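Local coordinates for protein coatomer subunit delta (Saccharomyces cerevisiae, PDB 5FJZ) that serves as the delta subunit of the COPI coatomer, probably acting in Golgi-to-ER vesicle transport, and binds the tryptophan-based motif of Dsl1 through its mu-homology domain, at residues W109-P114 / D118-L123; V140-E145 / V155-P160. All blocks are in the same frame, centred on the assembly; numbering follows the deposited sequence.

Contact 1: W109-P114 / D118-L123; sequences WRKVAP and DSLIPL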
ATOM      1  N   TRP A 109      -6.955 -18.340  -8.609  1.00 16.06           N
ATOM      2  CA  TRP A 109      -5.916 -19.061  -9.295  1.00 13.15           C
ATOM      3  C   TRP A 109      -4.826 -18.109  -9.668  1.00 13.57           C
ATOM      4  O   TRP A 109      -5.037 -16.929  -9.763  1.00 12.93           O
ATOM      5  CB  TRP A 109      -6.486 -19.906 -10.470  1.00 13.07           C
ATOM      6  CG  TRP A 109      -7.246 -19.174 -11.512  1.00 13.78           C
ATOM      7  CD1 TRP A 109      -6.765 -18.759 -12.736  1.00 13.65           C
ATOM      8  CD2 TRP A 109      -8.622 -18.835 -11.472  1.00 11.93           C
ATOM      9  NE1 TRP A 109      -7.825 -18.122 -13.449  1.00 18.45           N
ATOM     10  CE2 TRP A 109      -8.967 -18.225 -12.706  1.00 12.61           C
ATOM     11  CE3 TRP A 109      -9.667 -19.111 -10.568  1.00 12.74           C
ATOM     12  CZ2 TRP A 109     -10.185 -17.735 -12.925  1.00 14.91           C
ATOM     13  CZ3 TRP A 109     -10.877 -18.627 -10.830  1.00 14.21           C
ATOM     14  CH2 TRP A 109     -11.154 -17.955 -11.958  1.00 15.30           C
ATOM     15  N   ARG A 110      -3.639 -18.647  -9.910  1.00 14.32           N
ATOM     16  CA  ARG A 110      -2.491 -17.882 -10.312  1.00 15.87           C
ATOM     17  C   ARG A 110      -1.506 -18.758 -11.048  1.00 15.55           C
ATOM     18  O   ARG A 110      -1.153 -19.833 -10.557  1.00 16.23           O
ATOM     19  CB  ARG A 110      -1.785 -17.313  -9.080  1.00 15.17           C
ATOM     20  CG  ARG A 110      -0.665 -16.351  -9.413  1.00 18.07           C
ATOM     21  CD  ARG A 110      -0.217 -15.554  -8.190  1.00 20.47           C
ATOM     22  NE  ARG A 110       0.662 -16.325  -7.376  1.00 19.17           N
ATOM     23  CZ  ARG A 110       1.977 -16.402  -7.531  1.00 17.09           C
ATOM     24  NH1 ARG A 110       2.611 -15.628  -8.364  1.00 16.37           N
ATOM     25  NH2 ARG A 110       2.705 -17.145  -6.724  1.00 15.96           N
ATOM     26  N   LYS A 111      -0.990 -18.254 -12.145  1.00 15.34           N
ATOM     27  CA  LYS A 111       0.013 -19.023 -12.870  1.00 15.94           C
ATOM     28  C   LYS A 111       1.032 -18.087 -13.383  1.00 15.07           C
ATOM     29  O   LYS A 111       0.721 -16.929 -13.756  1.00 14.34           O
ATOM     30  CB  LYS A 111      -0.637 -19.825 -14.012  1.00 17.59           C
ATOM     31  CG  LYS A 111       0.424 -20.597 -14.721  1.00 22.58           C
ATOM     32  CD  LYS A 111      -0.122 -21.770 -15.490  1.00 22.83           C
ATOM     33  CE  LYS A 111       0.973 -22.430 -16.291  1.00 24.48           C
ATOM     34  NZ  LYS A 111       0.302 -23.402 -17.142  1.00 26.57           N
ATOM     35  N   VAL A 112       2.276 -18.563 -13.375  1.00 15.97           N
ATOM     36  CA  VAL A 112       3.402 -17.814 -13.804  1.00 16.81           C
ATOM     37  C   VAL A 112       4.056 -18.451 -15.027  1.00 18.93           C
ATOM     38  O   VAL A 112       4.044 -19.677 -15.219  1.00 19.60           O
ATOM     39  CB  VAL A 112       4.477 -17.547 -12.735  1.00 17.73           C
ATOM     40  CG1 VAL A 112       3.914 -16.883 -11.477  1.00 17.64           C
ATOM     41  CG2 VAL A 112       5.372 -18.736 -12.478  1.00 20.42           C
ATOM     42  N   ALA A 113       4.756 -17.629 -15.770  1.00 18.51           N
ATOM     43  CA  ALA A 113       5.567 -18.180 -16.866  1.00 18.34           C
ATOM     44  C   ALA A 113       6.835 -17.387 -16.977  1.00 18.23           C
ATOM     45  O   ALA A 113       6.917 -16.165 -16.599  1.00 16.50           O
ATOM     46  CB  ALA A 113       4.755 -18.228 -18.159  1.00 16.84           C
ATOM     47  N   PRO A 114       7.943 -18.065 -17.343  1.00 15.08           N
ATOM     48  CA  PRO A 114       9.274 -17.474 -17.322  1.00 15.26           C
ATOM     49  C   PRO A 114       9.701 -16.777 -18.668  1.00 16.41           C
ATOM     50  O   PRO A 114       8.863 -16.548 -19.526  1.00 17.66           O
ATOM     51  CB  PRO A 114      10.145 -18.714 -17.013  1.00 16.06           C
ATOM     52  CG  PRO A 114       9.472 -19.746 -17.845  1.00 15.19           C
ATOM     53  CD  PRO A 114       8.025 -19.525 -17.707  1.00 17.60           C
ATOM     54  N   ASP A 118       5.359 -17.670 -24.018  1.00 24.25           N
ATOM     55  CA  ASP A 118       4.231 -16.825 -24.388  1.00 24.51           C
ATOM     56  C   ASP A 118       2.888 -17.409 -24.055  1.00 23.68           C
ATOM     57  O   ASP A 118       1.838 -16.846 -24.463  1.00 23.55           O
ATOM     58  CB  ASP A 118       4.286 -16.396 -25.886  1.00 29.51           C
ATOM     59  CG  ASP A 118       4.246 -17.592 -26.853  1.00 33.15           C
ATOM     60  OD1 ASP A 118       3.709 -18.643 -26.469  1.00 35.34           O
ATOM     61  OD2 ASP A 118       4.800 -17.468 -27.972  1.00 36.77           O
ATOM     62  N   SER A 119       2.856 -18.505 -23.304  1.00 22.03           N
ATOM     63  CA  SER A 119       1.603 -19.196 -23.104  1.00 25.70           C
ATOM     64  C   SER A 119       0.531 -18.408 -22.390  1.00 26.68           C
ATOM     65  O   SER A 119      -0.700 -18.616 -22.633  1.00 21.27           O
ATOM     66  CB  SER A 119       1.817 -20.580 -22.431  1.00 32.36           C
ATOM     67  OG  SER A 119       2.418 -20.409 -21.174  1.00 34.78           O
ATOM     68  N   LEU A 120       0.940 -17.438 -21.568  1.00 18.83           N
ATOM     69  CA  LEU A 120      -0.026 -16.630 -20.842  1.00 18.40           C
ATOM     70  C   LEU A 120      -0.281 -15.247 -21.433  1.00 15.89           C
ATOM     71  O   LEU A 120      -1.022 -14.474 -20.811  1.00 16.60           O
ATOM     72  CB  LEU A 120       0.508 -16.375 -19.414  1.00 16.76           C
ATOM     73  CG  LEU A 120       0.305 -17.387 -18.275  1.00 19.22           C
ATOM     74  CD1 LEU A 120      -0.276 -18.745 -18.568  1.00 19.97           C
ATOM     75  CD2 LEU A 120       1.362 -17.357 -17.154  1.00 18.03           C
ATOM     76  N   ILE A 121       0.407 -14.895 -22.530  1.00 16.61           N
ATOM     77  CA  ILE A 121       0.409 -13.507 -23.054  1.00 16.72           C
ATOM     78  C   ILE A 121      -0.648 -13.329 -24.154  1.00 17.42           C
ATOM     79  O   ILE A 121      -0.597 -14.052 -25.160  1.00 20.37           O
ATOM     80  CB  ILE A 121       1.855 -13.191 -23.443  1.00 18.47           C
ATOM     81  CG1 ILE A 121       2.635 -13.056 -22.077  1.00 19.06           C
ATOM     82  CG2 ILE A 121       1.963 -11.973 -24.331  1.00 18.29           C
ATOM     83  CD1 ILE A 121       4.130 -12.846 -22.171  1.00 17.26           C
ATOM     84  N   PRO A 122      -1.610 -12.438 -23.954  1.00 16.26           N
ATOM     85  CA  PRO A 122      -2.545 -12.168 -25.027  1.00 19.98           C
ATOM     86  C   PRO A 122      -1.960 -11.220 -26.140  1.00 19.55           C
ATOM     87  O   PRO A 122      -2.470 -11.215 -27.250  1.00 20.68           O
ATOM     88  CB  PRO A 122      -3.683 -11.490 -24.318  1.00 22.05           C
ATOM     89  CG  PRO A 122      -3.042 -10.777 -23.162  1.00 20.91           C
ATOM     90  CD  PRO A 122      -1.889 -11.617 -22.730  1.00 17.29           C
ATOM     91  N   LEU A 123      -1.049 -10.356 -25.760  1.00 16.54           N
ATOM     92  CA  LEU A 123      -0.512  -9.284 -26.628  1.00 16.40           C
ATOM     93  C   LEU A 123       0.984  -9.157 -26.492  1.00 15.75           C
ATOM     94  O   LEU A 123       1.495  -8.750 -25.446  1.00 16.19           O
ATOM     95  CB  LEU A 123      -1.219  -7.990 -26.325  1.00 16.58           C
ATOM     96  CG  LEU A 123      -0.922  -6.828 -27.237  1.00 16.44           C
ATOM     97  CD1 LEU A 123      -1.674  -6.910 -28.520  1.00 15.49           C
ATOM     98  CD2 LEU A 123      -1.260  -5.526 -26.498  1.00 19.46           C
TER
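Leu120 belongs to a type I beta turn, Asp118 to Ile121, in the loop that links strands 104-113 and 123-131 of the mu-homology domain. Its side chain reaches back to Lys111, Val112 and Ala113 at the end of the first strand. The turn is closed by its own backbone bond, Ile121 N to Asp118 O at 3.1 Å. No hydrogen bond joins 109-114 to 118-123. The closest alpha carbons are CA of Ala113 and CA of Leu120, 7.0 Å apart.

One methyl, CD2 of Leu120, does most of the touching. Leu120 CD2 lies 3.6 Å from Ala113 CB and 3.6 Å from Val112 C. The same Leu120 CD2 is 3.5 Å from Lys111 O. Thus it packs on the strand backbone as much as on side chains. Leu120 CG stands opposite its own carbonyl carbon and beside the backbone N (chi1 -84°), which carries the branch toward the strand. Its chi2 of 8° is nearly eclipsed, so the exact placing of the two methyls deserves caution. Lys111 passes Leu120 at a slant, with Lys111 CG 4.2 Å from Leu120 CD2. Lys111 runs on extended, and its NZ makes a weak hydrogen bond to Ser68. Ser119 adds little at the margin: Ser119 OG comes within 4.4 Å of Ala113 CB but is hydrogen-bonded to Asp117. The Val112 side chain points away from the turn and packs on Ser35 of a second copy of the protein.

Strand 104-113 pairs here with strand 33-46 through backbone bonds of Lys111 with Leu38 and Ala113 with Ser36. Leu120 also packs on Ser36 and on Ile23 of strand 15-27, so the turn lies over several strands of the mixed sheet.

Contact 2: V140-E145 / V155-P160; sequences VIIEYE and VIFTIP
Strands 140-145 and 155-159, carrying Ile142 and Phe157, face each other from two different sheets, the first four-stranded and antiparallel, the second mixed; they run roughly antiparallel at 142°, with axes 10.9 Å apart. That spacing is one of facing sheets in a beta sandwich, and the contact is made by side chains.

Phe157 is the central group. Its CG lies beside the backbone N (chi1 -57°), and the ring extends toward the other strand. Ile142 meets it with two branches. Ile142 CD1 approaches the part of the ring near CB, 3.9 Å from Phe157 CD2. Ile142 CG2 sits further along, 4.0 Å from Phe157 CE2. The two side chains run past one another in opposite senses, with two branches of Ile142 beside the ring. Tyr144 comes to the far end of the ring, Tyr144 CD2 lying 4.0 Å from Phe157 CZ. The Tyr144 side chain lies roughly perpendicular to that of Phe157. Ile159, two residues on from Phe157, adds a looser touch, Ile159 CD1 lying 4.5 Å from Ile142 CD1. An alanine in place of Phe157 would remove the ring, and Ile142 and Tyr144 would probably lose their main partner on strand 155-159.

Other residues close around this core. Phe157 also packs on Val222, Leu205 and Ile194, from three further strands, and Ile142 on Phe207.

The four touching residues are all buried and meet through carbon alone. With no hydrogen bond or salt bridge between the segments, this join between the sheets depends on hydrophobic burial and on the fit of side-chain shapes.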
ATOM      1  N   VAL A 140       9.536   6.538 -32.372  1.00 17.97           N
ATOM      2  CA  VAL A 140       9.236   5.306 -31.742  1.00 17.76           C
ATOM      3  C   VAL A 140       8.303   4.494 -32.544  1.00 18.38           C
ATOM      4  O   VAL A 140       7.302   5.015 -33.059  1.00 18.04           O
ATOM      5  CB  VAL A 140       8.553   5.556 -30.366  1.00 19.02           C
ATOM      6  CG1 VAL A 140       8.250   4.257 -29.662  1.00 22.30           C
ATOM      7  CG2 VAL A 140       9.448   6.435 -29.482  1.00 21.00           C
ATOM      8  N   ILE A 141       8.539   3.184 -32.576  1.00 16.68           N
ATOM      9  CA  ILE A 141       7.603   2.256 -33.124  1.00 18.06           C
ATOM     10  C   ILE A 141       7.351   1.147 -32.087  1.00 16.95           C
ATOM     11  O   ILE A 141       8.275   0.488 -31.607  1.00 18.50           O
ATOM     12  CB  ILE A 141       8.145   1.596 -34.459  1.00 19.43           C
ATOM     13  CG1 ILE A 141       8.379   2.662 -35.521  1.00 23.00           C
ATOM     14  CG2 ILE A 141       7.194   0.489 -34.935  1.00 20.03           C
ATOM     15  CD1 ILE A 141       8.897   2.148 -36.880  1.00 25.54           C
ATOM     16  N   ILE A 142       6.102   1.001 -31.747  1.00 17.12           N
ATOM     17  CA  ILE A 142       5.657  -0.085 -30.914  1.00 19.73           C
ATOM     18  C   ILE A 142       4.933  -1.058 -31.807  1.00 19.30           C
ATOM     19  O   ILE A 142       3.838  -0.780 -32.357  1.00 19.88           O
ATOM     20  CB  ILE A 142       4.673   0.391 -29.774  1.00 17.93           C
ATOM     21  CG1 ILE A 142       5.329   1.456 -28.935  1.00 16.34           C
ATOM     22  CG2 ILE A 142       4.352  -0.846 -28.896  1.00 20.82           C
ATOM     23  CD1 ILE A 142       4.399   2.164 -27.917  1.00 17.87           C
ATOM     24  N   GLU A 143       5.444  -2.270 -31.821  1.00 16.11           N
ATOM     25  CA  GLU A 143       4.795  -3.345 -32.539  1.00 21.66           C
ATOM     26  C   GLU A 143       4.166  -4.319 -31.627  1.00 17.51           C
ATOM     27  O   GLU A 143       4.703  -4.689 -30.646  1.00 23.84           O
ATOM     28  CB  GLU A 143       5.830  -4.109 -33.377  1.00 29.18           C
ATOM     29  CG  GLU A 143       6.151  -3.285 -34.607  1.00 40.96           C
ATOM     30  CD  GLU A 143       7.242  -3.871 -35.438  1.00 49.45           C
ATOM     31  OE1 GLU A 143       8.102  -4.609 -34.873  1.00 53.35           O
ATOM     32  OE2 GLU A 143       7.204  -3.582 -36.664  1.00 59.61           O
ATOM     33  N   TYR A 144       2.961  -4.660 -31.960  1.00 18.06           N
ATOM     34  CA  TYR A 144       2.135  -5.541 -31.160  1.00 18.88           C
ATOM     35  C   TYR A 144       1.531  -6.657 -32.008  1.00 21.65           C
ATOM     36  O   TYR A 144       1.266  -6.493 -33.220  1.00 21.84           O
ATOM     37  CB  TYR A 144       1.053  -4.731 -30.483  1.00 18.15           C
ATOM     38  CG  TYR A 144       0.212  -3.826 -31.379  1.00 15.88           C
ATOM     39  CD1 TYR A 144      -0.887  -4.313 -32.079  1.00 16.05           C
ATOM     40  CD2 TYR A 144       0.480  -2.479 -31.449  1.00 18.52           C
ATOM     41  CE1 TYR A 144      -1.627  -3.488 -32.934  1.00 17.59           C
ATOM     42  CE2 TYR A 144      -0.287  -1.638 -32.238  1.00 19.70           C
ATOM     43  CZ  TYR A 144      -1.311  -2.146 -33.005  1.00 18.80           C
ATOM     44  OH  TYR A 144      -2.068  -1.287 -33.821  1.00 18.69           O
ATOM     45  N   GLU A 145       1.296  -7.810 -31.376  1.00 20.97           N
ATOM     46  CA  GLU A 145       0.595  -8.902 -31.967  1.00 19.73           C
ATOM     47  C   GLU A 145      -0.344  -9.534 -30.944  1.00 20.74           C
ATOM     48  O   GLU A 145       0.094  -9.900 -29.842  1.00 22.01           O
ATOM     49  CB  GLU A 145       1.558  -9.989 -32.488  1.00 25.54           C
ATOM     50  CG  GLU A 145       0.760 -11.102 -33.150  1.00 31.79           C
ATOM     51  CD  GLU A 145       1.529 -11.958 -34.117  1.00 40.66           C
ATOM     52  OE1 GLU A 145       2.703 -12.268 -33.823  1.00 41.62           O
ATOM     53  OE2 GLU A 145       0.918 -12.314 -35.172  1.00 50.97           O
ATOM     54  N   VAL A 155      -7.103   0.450 -26.516  1.00 20.62           N
ATOM     55  CA  VAL A 155      -5.813   0.075 -25.908  1.00 21.12           C
ATOM     56  C   VAL A 155      -4.900   1.312 -25.775  1.00 21.02           C
ATOM     57  O   VAL A 155      -4.775   2.115 -26.690  1.00 21.73           O
ATOM     58  CB  VAL A 155      -5.144  -0.947 -26.782  1.00 19.03           C
ATOM     59  CG1 VAL A 155      -3.793  -1.425 -26.237  1.00 21.74           C
ATOM     60  CG2 VAL A 155      -6.083  -2.120 -27.018  1.00 19.42           C
ATOM     61  N   ILE A 156      -4.335   1.487 -24.607  1.00 20.45           N
ATOM     62  CA  ILE A 156      -3.603   2.671 -24.243  1.00 18.81           C
ATOM     63  C   ILE A 156      -2.146   2.355 -23.979  1.00 19.66           C
ATOM     64  O   ILE A 156      -1.784   1.464 -23.167  1.00 20.84           O
ATOM     65  CB  ILE A 156      -4.261   3.383 -23.061  1.00 20.09           C
ATOM     66  CG1 ILE A 156      -5.668   3.812 -23.515  1.00 21.05           C
ATOM     67  CG2 ILE A 156      -3.471   4.630 -22.718  1.00 19.52           C
ATOM     68  CD1 ILE A 156      -6.495   4.456 -22.434  1.00 27.39           C
ATOM     69  N   PHE A 157      -1.284   3.044 -24.713  1.00 18.50           N
ATOM     70  CA  PHE A 157       0.170   2.989 -24.467  1.00 15.42           C
ATOM     71  C   PHE A 157       0.674   4.232 -23.748  1.00 14.89           C
ATOM     72  O   PHE A 157       0.321   5.370 -24.150  1.00 16.26           O
ATOM     73  CB  PHE A 157       0.902   2.840 -25.828  1.00 15.53           C
ATOM     74  CG  PHE A 157       0.457   1.645 -26.609  1.00 16.85           C
ATOM     75  CD1 PHE A 157      -0.696   1.738 -27.425  1.00 17.18           C
ATOM     76  CD2 PHE A 157       1.174   0.495 -26.594  1.00 19.48           C
ATOM     77  CE1 PHE A 157      -1.153   0.616 -28.113  1.00 18.03           C
ATOM     78  CE2 PHE A 157       0.751  -0.629 -27.268  1.00 17.57           C
ATOM     79  CZ  PHE A 157      -0.399  -0.543 -28.064  1.00 17.66           C
ATOM     80  N   THR A 158       1.432   4.041 -22.692  1.00 14.69           N
ATOM     81  CA  THR A 158       1.919   5.167 -21.862  1.00 16.58           C
ATOM     82  C   THR A 158       3.441   5.186 -21.893  1.00 15.80           C
ATOM     83  O   THR A 158       4.101   4.207 -21.661  1.00 16.61           O
ATOM     84  CB  THR A 158       1.345   5.148 -20.410  1.00 17.03           C
ATOM     85  OG1 THR A 158      -0.059   5.228 -20.587  1.00 16.52           O
ATOM     86  CG2 THR A 158       1.879   6.338 -19.615  1.00 16.93           C
ATOM     87  N   ILE A 159       3.978   6.352 -22.202  1.00 13.88           N
ATOM     88  CA  ILE A 159       5.355   6.644 -22.234  1.00 15.39           C
ATOM     89  C   ILE A 159       5.637   7.585 -21.086  1.00 17.83           C
ATOM     90  O   ILE A 159       4.996   8.649 -20.987  1.00 16.50           O
ATOM     91  CB  ILE A 159       5.791   7.379 -23.580  1.00 17.49           C
ATOM     92  CG1 ILE A 159       5.202   6.675 -24.774  1.00 19.85           C
ATOM     93  CG2 ILE A 159       7.308   7.431 -23.630  1.00 19.14           C
ATOM     94  CD1 ILE A 159       5.583   5.204 -24.886  1.00 24.21           C
ATOM     95  N   PRO A 160       6.638   7.264 -20.217  1.00 16.82           N
ATOM     96  CA  PRO A 160       6.915   8.041 -18.954  1.00 20.74           C
ATOM     97  C   PRO A 160       7.727   9.357 -19.082  1.00 20.73           C
ATOM     98  O   PRO A 160       8.678   9.605 -18.327  1.00 18.47           O
ATOM     99  CB  PRO A 160       7.637   7.059 -18.109  1.00 19.76           C
ATOM    100  CG  PRO A 160       8.379   6.235 -19.113  1.00 21.31           C
ATOM    101  CD  PRO A 160       7.427   6.050 -20.264  1.00 17.80           C
TER

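Overall arrangement
Both contacts lie in the region that interacts with Dsl1, and they follow each other along the chain. Contact 1 is partly buried and joins a turn to the strand just before it. Contact 2 is fully buried and joins strands of two sheets. Strands 104-113 and 155-159 belong to the same mixed sheet, so each contact touches a different part of it. Contact 1 mixes methyl, backbone and lysine chain, with polar groups and a second subunit close by. Contact 2 is apolar, and no other chain of the assembly touches its segments. Their centres are about 20 Å apart, yet they meet: Leu123 CD1 packs 3.7 Å from Glu145 O.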